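Long-range contact in beta-fructofuranosidase (Arthrobacter, PDB 3WPU), which belongs to the levansucrase/invertase family of beta-fructosidases, whose catalytic domain is a five-bladed beta-propeller: residues A85-F97 and D483-K495. Numbering follows the deposited sequence.
Sequences ANQYSVNGWEIIF and DIPANKHLFTNGK
A parallel strand pair joins Tyr88-Val90, the first arm of a hairpin closed by a type I' turn from Val90 to Trp93, to Lys488-Asn493 near the C-terminus. Backbone bonds run from Lys488 N to Gln87 O, Ser89 N to Lys488 O, Leu490 N to Ser89 O and Asn91 N to Leu490 O. Beyond the last of these, the amide of Asn91 takes over the role of a backbone edge: Thr492 N meets a lone pair of Asn91 OD1 at 2.8 Å, and Asn91 ND2 gives a nearly straight bond (171°) to Thr492 O, 2.8 Å away. These two bonds fix the rotation of the amide. At the other end Asn487 spans two residues: OD1 receives Gln87 N at 2.9 Å, while ND2 donates to the side-chain oxygen Asn86 OD1 from above its carbonyl plane. On one face of the sheet Lys488 CB lies over the Tyr88 ring, 3.6 Å from its centroid, a CH-pi contact. On the other, Ser89 OG turns between its backbone N and carbonyl carbon (chi1 66°) and meets His489 ND1 at 2.7 Å at the ring edge; a water ties this hydroxyl to Gly92 N and Leu490 O. Glu94 OE2 accepts Ala486 N at 2.9 Å from above the carboxylate plane, while OE1 forms a salt bridge with Arg121, which also pairs with Asp483. Strand 93-102 continues the sheet from strand 88-90, and strand 496-500 follows strand 488-493. His489 NE2 bonds Asp502 at the start of helix 502-512, and Phe491 packs edge-to-face with Phe516 of helix 514-520.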
ATOM      1  N   ALA A  85      -5.375  -0.034 -12.240  1.00 10.82           N
ATOM      2  CA  ALA A  85      -5.407  -0.731 -10.921  1.00 10.70           C
ATOM      3  C   ALA A  85      -6.528  -1.776 -10.795  1.00 11.30           C
ATOM      4  O   ALA A  85      -6.824  -2.280  -9.697  1.00 11.03           O
ATOM      5  CB  ALA A  85      -5.418   0.274  -9.766  1.00 10.85           C
ATOM      6  N   ASN A  86      -7.108  -2.192 -11.922  1.00 11.11           N
ATOM      7  CA  ASN A  86      -7.957  -3.366 -11.911  1.00 11.88           C
ATOM      8  C   ASN A  86      -7.113  -4.549 -11.477  1.00 11.63           C
ATOM      9  O   ASN A  86      -5.898  -4.564 -11.733  1.00 11.35           O
ATOM     10  CB  ASN A  86      -8.516  -3.657 -13.296  1.00 12.72           C
ATOM     11  CG  ASN A  86      -9.464  -2.599 -13.761  1.00 13.86           C
ATOM     12  OD1 ASN A  86     -10.403  -2.260 -13.058  1.00 14.98           O
ATOM     13  ND2 ASN A  86      -9.219  -2.052 -14.963  1.00 14.75           N
ATOM     14  N   GLN A  87      -7.754  -5.491 -10.790  1.00 11.54           N
ATOM     15  CA  GLN A  87      -7.097  -6.651 -10.213  1.00 11.63           C
ATOM     16  C   GLN A  87      -7.417  -7.913 -11.004  1.00 12.18           C
ATOM     17  O   GLN A  87      -8.574  -8.153 -11.376  1.00 11.71           O
ATOM     18  CB  GLN A  87      -7.474  -6.782  -8.729  1.00 11.55           C
ATOM     19  CG  GLN A  87      -7.112  -5.501  -7.983  1.00 11.66           C
ATOM     20  CD  GLN A  87      -7.344  -5.487  -6.491  1.00 11.31           C
ATOM     21  OE1 GLN A  87      -6.934  -4.524  -5.813  1.00 11.72           O
ATOM     22  NE2 GLN A  87      -7.952  -6.526  -5.959  1.00 11.50           N
ATOM     23  N   TYR A  88      -6.380  -8.718 -11.249  1.00 13.24           N
ATOM     24  CA  TYR A  88      -6.451  -9.813 -12.208  1.00 13.75           C
ATOM     25  C   TYR A  88      -6.312 -11.248 -11.704  1.00 14.04           C
ATOM     26  O   TYR A  88      -5.508 -11.557 -10.818  1.00 15.69           O
ATOM     27  CB  TYR A  88      -5.384  -9.612 -13.265  1.00 13.98           C
ATOM     28  CG  TYR A  88      -5.753  -8.579 -14.284  1.00 14.16           C
ATOM     29  CD1 TYR A  88      -5.693  -7.229 -13.976  1.00 14.18           C
ATOM     30  CD2 TYR A  88      -6.163  -8.951 -15.561  1.00 14.84           C
ATOM     31  CE1 TYR A  88      -6.044  -6.272 -14.897  1.00 14.63           C
ATOM     32  CE2 TYR A  88      -6.520  -7.993 -16.498  1.00 14.52           C
ATOM     33  CZ  TYR A  88      -6.473  -6.653 -16.153  1.00 14.94           C
ATOM     34  OH  TYR A  88      -6.800  -5.675 -17.067  1.00 15.88           O
ATOM     35  N   SER A  89      -7.098 -12.125 -12.334  1.00 13.28           N
ATOM     36  CA  SER A  89      -6.832 -13.554 -12.353  1.00 13.48           C
ATOM     37  C   SER A  89      -6.191 -13.853 -13.700  1.00 13.68           C
ATOM     38  O   SER A  89      -6.394 -13.098 -14.660  1.00 12.31           O
ATOM     39  CB  SER A  89      -8.128 -14.355 -12.158  1.00 13.61           C
ATOM     40  OG  SER A  89      -8.998 -14.163 -13.256  1.00 13.51           O
ATOM     41  N   VAL A  90      -5.430 -14.944 -13.773  1.00 13.82           N
ATOM     42  CA  VAL A  90      -4.818 -15.413 -15.029  1.00 14.63           C
ATOM     43  C   VAL A  90      -5.196 -16.880 -15.223  1.00 15.54           C
ATOM     44  O   VAL A  90      -4.969 -17.726 -14.349  1.00 13.71           O
ATOM     45  CB  VAL A  90      -3.275 -15.261 -15.053  1.00 14.62           C
ATOM     46  CG1 VAL A  90      -2.720 -15.678 -16.416  1.00 14.90           C
ATOM     47  CG2 VAL A  90      -2.857 -13.824 -14.752  1.00 14.60           C
ATOM     48  N   ASN A  91      -5.838 -17.177 -16.346  1.00 16.00           N
ATOM     49  CA  ASN A  91      -6.270 -18.530 -16.644  1.00 16.13           C
ATOM     50  C   ASN A  91      -6.927 -19.249 -15.470  1.00 15.64           C
ATOM     51  O   ASN A  91      -6.643 -20.407 -15.201  1.00 16.59           O
ATOM     52  CB  ASN A  91      -5.114 -19.313 -17.251  1.00 16.49           C
ATOM     53  CG  ASN A  91      -4.785 -18.835 -18.651  1.00 17.43           C
ATOM     54  OD1 ASN A  91      -5.344 -17.856 -19.117  1.00 18.63           O
ATOM     55  ND2 ASN A  91      -3.881 -19.524 -19.323  1.00 20.26           N
ATOM     56  N   GLY A  92      -7.834 -18.536 -14.801  1.00 14.91           N
ATOM     57  CA  GLY A  92      -8.669 -19.095 -13.766  1.00 14.52           C
ATOM     58  C   GLY A  92      -8.130 -18.979 -12.364  1.00 14.03           C
ATOM     59  O   GLY A  92      -8.740 -19.504 -11.441  1.00 15.12           O
ATOM     60  N   TRP A  93      -7.009 -18.285 -12.188  1.00 13.04           N
ATOM     61  CA  TRP A  93      -6.363 -18.193 -10.863  1.00 12.98           C
ATOM     62  C   TRP A  93      -6.121 -16.747 -10.433  1.00 12.71           C
ATOM     63  O   TRP A  93      -5.473 -15.980 -11.161  1.00 13.11           O
ATOM     64  CB  TRP A  93      -5.013 -18.896 -10.877  1.00 13.03           C
ATOM     65  CG  TRP A  93      -5.084 -20.340 -11.171  1.00 13.52           C
ATOM     66  CD1 TRP A  93      -4.921 -20.935 -12.384  1.00 14.06           C
ATOM     67  CD2 TRP A  93      -5.308 -21.393 -10.227  1.00 13.66           C
ATOM     68  NE1 TRP A  93      -5.044 -22.291 -12.265  1.00 14.35           N
ATOM     69  CE2 TRP A  93      -5.284 -22.603 -10.947  1.00 14.48           C
ATOM     70  CE3 TRP A  93      -5.560 -21.434  -8.856  1.00 14.14           C
ATOM     71  CZ2 TRP A  93      -5.477 -23.835 -10.337  1.00 14.89           C
ATOM     72  CZ3 TRP A  93      -5.750 -22.666  -8.250  1.00 14.26           C
ATOM     73  CH2 TRP A  93      -5.703 -23.845  -8.982  1.00 14.72           C
ATOM     74  N   GLU A  94      -6.620 -16.385  -9.252  1.00 12.35           N
ATOM     75  CA  GLU A  94      -6.252 -15.103  -8.621  1.00 12.01           C
ATOM     76  C   GLU A  94      -4.828 -15.320  -8.089  1.00 11.92           C
ATOM     77  O   GLU A  94      -4.534 -16.396  -7.563  1.00 11.86           O
ATOM     78  CB  GLU A  94      -7.191 -14.721  -7.484  1.00 12.27           C
ATOM     79  CG  GLU A  94      -8.583 -14.360  -7.948  1.00 12.44           C
ATOM     80  CD  GLU A  94      -9.512 -13.909  -6.852  1.00 12.43           C
ATOM     81  OE1 GLU A  94      -9.261 -14.178  -5.647  1.00 12.16           O
ATOM     82  OE2 GLU A  94     -10.545 -13.299  -7.202  1.00 13.59           O
ATOM     83  N   ILE A  95      -3.976 -14.298  -8.227  1.00 11.56           N
ATOM     84  CA  ILE A  95      -2.568 -14.347  -7.868  1.00 11.88           C
ATOM     85  C   ILE A  95      -2.236 -13.077  -7.081  1.00 12.11           C
ATOM     86  O   ILE A  95      -2.549 -11.964  -7.510  1.00 11.82           O
ATOM     87  CB  ILE A  95      -1.655 -14.404  -9.119  1.00 12.19           C
ATOM     88  CG1 ILE A  95      -1.857 -15.711  -9.885  1.00 12.25           C
ATOM     89  CG2 ILE A  95      -0.186 -14.221  -8.721  1.00 12.16           C
ATOM     90  CD1 ILE A  95      -1.332 -15.666 -11.298  1.00 12.68           C
ATOM     91  N   ILE A  96      -1.618 -13.261  -5.919  1.00 10.83           N
ATOM     92  CA  ILE A  96      -1.124 -12.137  -5.113  1.00 11.12           C
ATOM     93  C   ILE A  96       0.345 -12.325  -4.781  1.00 10.73           C
ATOM     94  O   ILE A  96       0.867 -13.460  -4.771  1.00 10.62           O
ATOM     95  CB  ILE A  96      -1.936 -11.930  -3.833  1.00 11.07           C
ATOM     96  CG1 ILE A  96      -1.847 -13.177  -2.952  1.00 11.01           C
ATOM     97  CG2 ILE A  96      -3.373 -11.538  -4.188  1.00 11.18           C
ATOM     98  CD1 ILE A  96      -2.525 -13.054  -1.597  1.00 11.33           C
ATOM     99  N   PHE A  97       0.991 -11.195  -4.525  1.00 10.54           N
ATOM    100  CA  PHE A  97       2.377 -11.139  -4.057  1.00 10.86           C
ATOM    101  C   PHE A  97       2.389 -10.617  -2.649  1.00 10.30           C
ATOM    102  O   PHE A  97       1.618  -9.704  -2.320  1.00  9.65           O
ATOM    103  CB  PHE A  97       3.197 -10.205  -4.947  1.00 11.36           C
ATOM    104  CG  PHE A  97       3.441 -10.747  -6.321  1.00 12.45           C
ATOM    105  CD1 PHE A  97       4.494 -11.612  -6.561  1.00 12.83           C
ATOM    106  CD2 PHE A  97       2.631 -10.378  -7.372  1.00 13.92           C
ATOM    107  CE1 PHE A  97       4.741 -12.109  -7.827  1.00 14.10           C
ATOM    108  CE2 PHE A  97       2.876 -10.866  -8.645  1.00 13.85           C
ATOM    109  CZ  PHE A  97       3.923 -11.727  -8.872  1.00 13.82           C
ATOM    110  N   ASP A 483      -9.361 -11.539   1.571  1.00 11.69           N
ATOM    111  CA  ASP A 483     -10.074 -11.445   0.316  1.00 11.21           C
ATOM    112  C   ASP A 483      -9.473 -10.336  -0.559  1.00 11.21           C
ATOM    113  O   ASP A 483      -9.637  -9.149  -0.274  1.00 10.61           O
ATOM    114  CB  ASP A 483     -11.568 -11.197   0.565  1.00 11.66           C
ATOM    115  CG  ASP A 483     -12.396 -11.308  -0.699  1.00 12.42           C
ATOM    116  OD1 ASP A 483     -11.944 -11.977  -1.648  1.00 12.78           O
ATOM    117  OD2 ASP A 483     -13.527 -10.755  -0.718  1.00 12.96           O
ATOM    118  N   ILE A 484      -8.806 -10.741  -1.635  1.00 11.22           N
ATOM    119  CA  ILE A 484      -8.226  -9.823  -2.600  1.00 10.80           C
ATOM    120  C   ILE A 484      -8.782 -10.199  -3.991  1.00 11.48           C
ATOM    121  O   ILE A 484      -8.165 -10.951  -4.752  1.00 11.73           O
ATOM    122  CB  ILE A 484      -6.692  -9.871  -2.536  1.00 10.89           C
ATOM    123  CG1 ILE A 484      -6.236  -9.439  -1.138  1.00 11.20           C
ATOM    124  CG2 ILE A 484      -6.101  -8.979  -3.630  1.00 10.64           C
ATOM    125  CD1 ILE A 484      -4.744  -9.334  -0.934  1.00 11.50           C
ATOM    126  N   PRO A 485      -9.988  -9.735  -4.282  1.00 11.97           N
ATOM    127  CA  PRO A 485     -10.699 -10.268  -5.434  1.00 11.97           C
ATOM    128  C   PRO A 485     -10.282  -9.653  -6.762  1.00 12.76           C
ATOM    129  O   PRO A 485     -10.019  -8.444  -6.852  1.00 13.26           O
ATOM    130  CB  PRO A 485     -12.163  -9.903  -5.123  1.00 12.41           C
ATOM    131  CG  PRO A 485     -12.082  -8.697  -4.290  1.00 12.30           C
ATOM    132  CD  PRO A 485     -10.813  -8.795  -3.502  1.00 12.19           C
ATOM    133  N   ALA A 486     -10.293 -10.466  -7.811  1.00 13.40           N
ATOM    134  CA  ALA A 486     -10.009  -9.990  -9.169  1.00 13.99           C
ATOM    135  C   ALA A 486     -11.307  -9.494  -9.793  1.00 14.87           C
ATOM    136  O   ALA A 486     -12.330 -10.168  -9.691  1.00 16.06           O
ATOM    137  CB  ALA A 486      -9.415 -11.110 -10.001  1.00 14.17           C
ATOM    138  N   ASN A 487     -11.266  -8.322 -10.429  1.00 14.89           N
ATOM    139  CA  ASN A 487     -12.405  -7.833 -11.210  1.00 15.15           C
ATOM    140  C   ASN A 487     -12.153  -7.906 -12.712  1.00 15.81           C
ATOM    141  O   ASN A 487     -13.048  -7.616 -13.505  1.00 16.61           O
ATOM    142  CB  ASN A 487     -12.799  -6.407 -10.789  1.00 15.08           C
ATOM    143  CG  ASN A 487     -11.697  -5.407 -11.023  1.00 15.44           C
ATOM    144  OD1 ASN A 487     -10.592  -5.546 -10.486  1.00 15.90           O
ATOM    145  ND2 ASN A 487     -11.978  -4.383 -11.821  1.00 15.82           N
ATOM    146  N   LYS A 488     -10.959  -8.332 -13.104  1.00 16.07           N
ATOM    147  CA  LYS A 488     -10.666  -8.620 -14.507  1.00 16.02           C
ATOM    148  C   LYS A 488     -10.031  -9.997 -14.577  1.00 15.96           C
ATOM    149  O   LYS A 488      -9.357 -10.430 -13.653  1.00 14.58           O
ATOM    150  CB  LYS A 488      -9.734  -7.581 -15.112  1.00 17.15           C
ATOM    151  CG  LYS A 488     -10.302  -6.173 -15.125  1.00 17.99           C
ATOM    152  CD  LYS A 488     -11.479  -6.007 -16.071  1.00 20.26           C
ATOM    153  CE  LYS A 488     -11.894  -4.545 -16.167  1.00 22.24           C
ATOM    154  NZ  LYS A 488     -13.184  -4.387 -16.902  1.00 24.17           N
ATOM    155  N   HIS A 489     -10.268 -10.683 -15.680  1.00 15.40           N
ATOM    156  CA  HIS A 489      -9.839 -12.065 -15.842  1.00 16.69           C
ATOM    157  C   HIS A 489      -9.134 -12.223 -17.159  1.00 17.76           C
ATOM    158  O   HIS A 489      -9.745 -12.072 -18.220  1.00 17.50           O
ATOM    159  CB  HIS A 489     -11.059 -12.973 -15.759  1.00 17.25           C
ATOM    160  CG  HIS A 489     -11.885 -12.684 -14.558  1.00 17.59           C
ATOM    161  ND1 HIS A 489     -11.554 -13.153 -13.299  1.00 18.38           N
ATOM    162  CD2 HIS A 489     -12.952 -11.870 -14.392  1.00 17.70           C
ATOM    163  CE1 HIS A 489     -12.428 -12.687 -12.425  1.00 18.81           C
ATOM    164  NE2 HIS A 489     -13.279 -11.901 -13.060  1.00 18.36           N
ATOM    165  N   LEU A 490      -7.837 -12.501 -17.074  1.00 17.57           N
ATOM    166  CA  LEU A 490      -7.013 -12.696 -18.245  1.00 17.70           C
ATOM    167  C   LEU A 490      -7.095 -14.154 -18.663  1.00 18.78           C
ATOM    168  O   LEU A 490      -6.963 -15.072 -17.836  1.00 17.35           O
ATOM    169  CB  LEU A 490      -5.561 -12.303 -17.933  1.00 18.62           C
ATOM    170  CG  LEU A 490      -4.569 -12.434 -19.085  1.00 18.54           C
ATOM    171  CD1 LEU A 490      -4.985 -11.570 -20.266  1.00 18.91           C
ATOM    172  CD2 LEU A 490      -3.168 -12.054 -18.638  1.00 18.04           C
ATOM    173  N   PHE A 491      -7.344 -14.363 -19.959  1.00 18.43           N
ATOM    174  CA  PHE A 491      -7.257 -15.683 -20.556  1.00 20.16           C
ATOM    175  C   PHE A 491      -6.220 -15.600 -21.654  1.00 21.99           C
ATOM    176  O   PHE A 491      -6.361 -14.792 -22.567  1.00 22.26           O
ATOM    177  CB  PHE A 491      -8.617 -16.099 -21.095  1.00 20.33           C
ATOM    178  CG  PHE A 491      -9.644 -16.258 -20.032  1.00 21.04           C
ATOM    179  CD1 PHE A 491      -9.495 -17.254 -19.075  1.00 21.27           C
ATOM    180  CD2 PHE A 491     -10.744 -15.421 -19.963  1.00 21.13           C
ATOM    181  CE1 PHE A 491     -10.441 -17.413 -18.069  1.00 21.87           C
ATOM    182  CE2 PHE A 491     -11.692 -15.578 -18.965  1.00 21.27           C
ATOM    183  CZ  PHE A 491     -11.539 -16.574 -18.018  1.00 20.93           C
ATOM    184  N   THR A 492      -5.154 -16.384 -21.523  1.00 24.93           N
ATOM    185  CA  THR A 492      -3.978 -16.241 -22.378  1.00 27.17           C
ATOM    186  C   THR A 492      -3.356 -17.614 -22.690  1.00 29.83           C
ATOM    187  O   THR A 492      -3.314 -18.511 -21.847  1.00 27.17           O
ATOM    188  CB  THR A 492      -2.941 -15.293 -21.737  1.00 28.48           C
ATOM    189  OG1 THR A 492      -1.825 -15.101 -22.617  1.00 29.62           O
ATOM    190  CG2 THR A 492      -2.443 -15.833 -20.400  1.00 27.99           C
ATOM    191  N   ASN A 493      -2.911 -17.782 -23.929  1.00 32.16           N
ATOM    192  CA  ASN A 493      -2.188 -18.996 -24.310  1.00 37.27           C
ATOM    193  C   ASN A 493      -1.455 -18.758 -25.597  1.00 38.97           C
ATOM    194  O   ASN A 493      -2.077 -18.392 -26.594  1.00 36.67           O
ATOM    195  CB  ASN A 493      -3.127 -20.207 -24.448  1.00 39.53           C
ATOM    196  CG  ASN A 493      -2.852 -21.284 -23.406  1.00 41.72           C
ATOM    197  OD1 ASN A 493      -1.736 -21.812 -23.324  1.00 42.51           O
ATOM    198  ND2 ASN A 493      -3.867 -21.623 -22.607  1.00 41.93           N
ATOM    199  N   GLY A 494      -0.132 -18.932 -25.548  1.00 43.35           N
ATOM    200  CA  GLY A 494       0.722 -18.804 -26.721  1.00 47.94           C
ATOM    201  C   GLY A 494       0.536 -17.476 -27.427  1.00 52.12           C
ATOM    202  O   GLY A 494       0.126 -17.441 -28.588  1.00 56.23           O
ATOM    203  N   LYS A 495       0.803 -16.388 -26.703  1.00 55.16           N
ATOM    204  CA  LYS A 495       0.824 -15.020 -27.255  1.00 55.48           C
ATOM    205  C   LYS A 495      -0.560 -14.362 -27.429  1.00 51.04           C
ATOM    206  O   LYS A 495      -0.665 -13.136 -27.341  1.00 53.57           O
ATOM    207  CB  LYS A 495       1.649 -14.954 -28.551  1.00 58.47           C
ATOM    208  CG  LYS A 495       3.070 -15.474 -28.367  1.00 62.73           C
ATOM    209  CD  LYS A 495       3.883 -15.469 -29.652  1.00 65.23           C
ATOM    210  CE  LYS A 495       5.277 -16.031 -29.396  1.00 66.82           C
ATOM    211  NZ  LYS A 495       6.049 -16.250 -30.652  1.00 68.18           N
TER
HETATM  212  O   HOH W   1      -8.694 -15.775 -15.446  1.00 14.38           O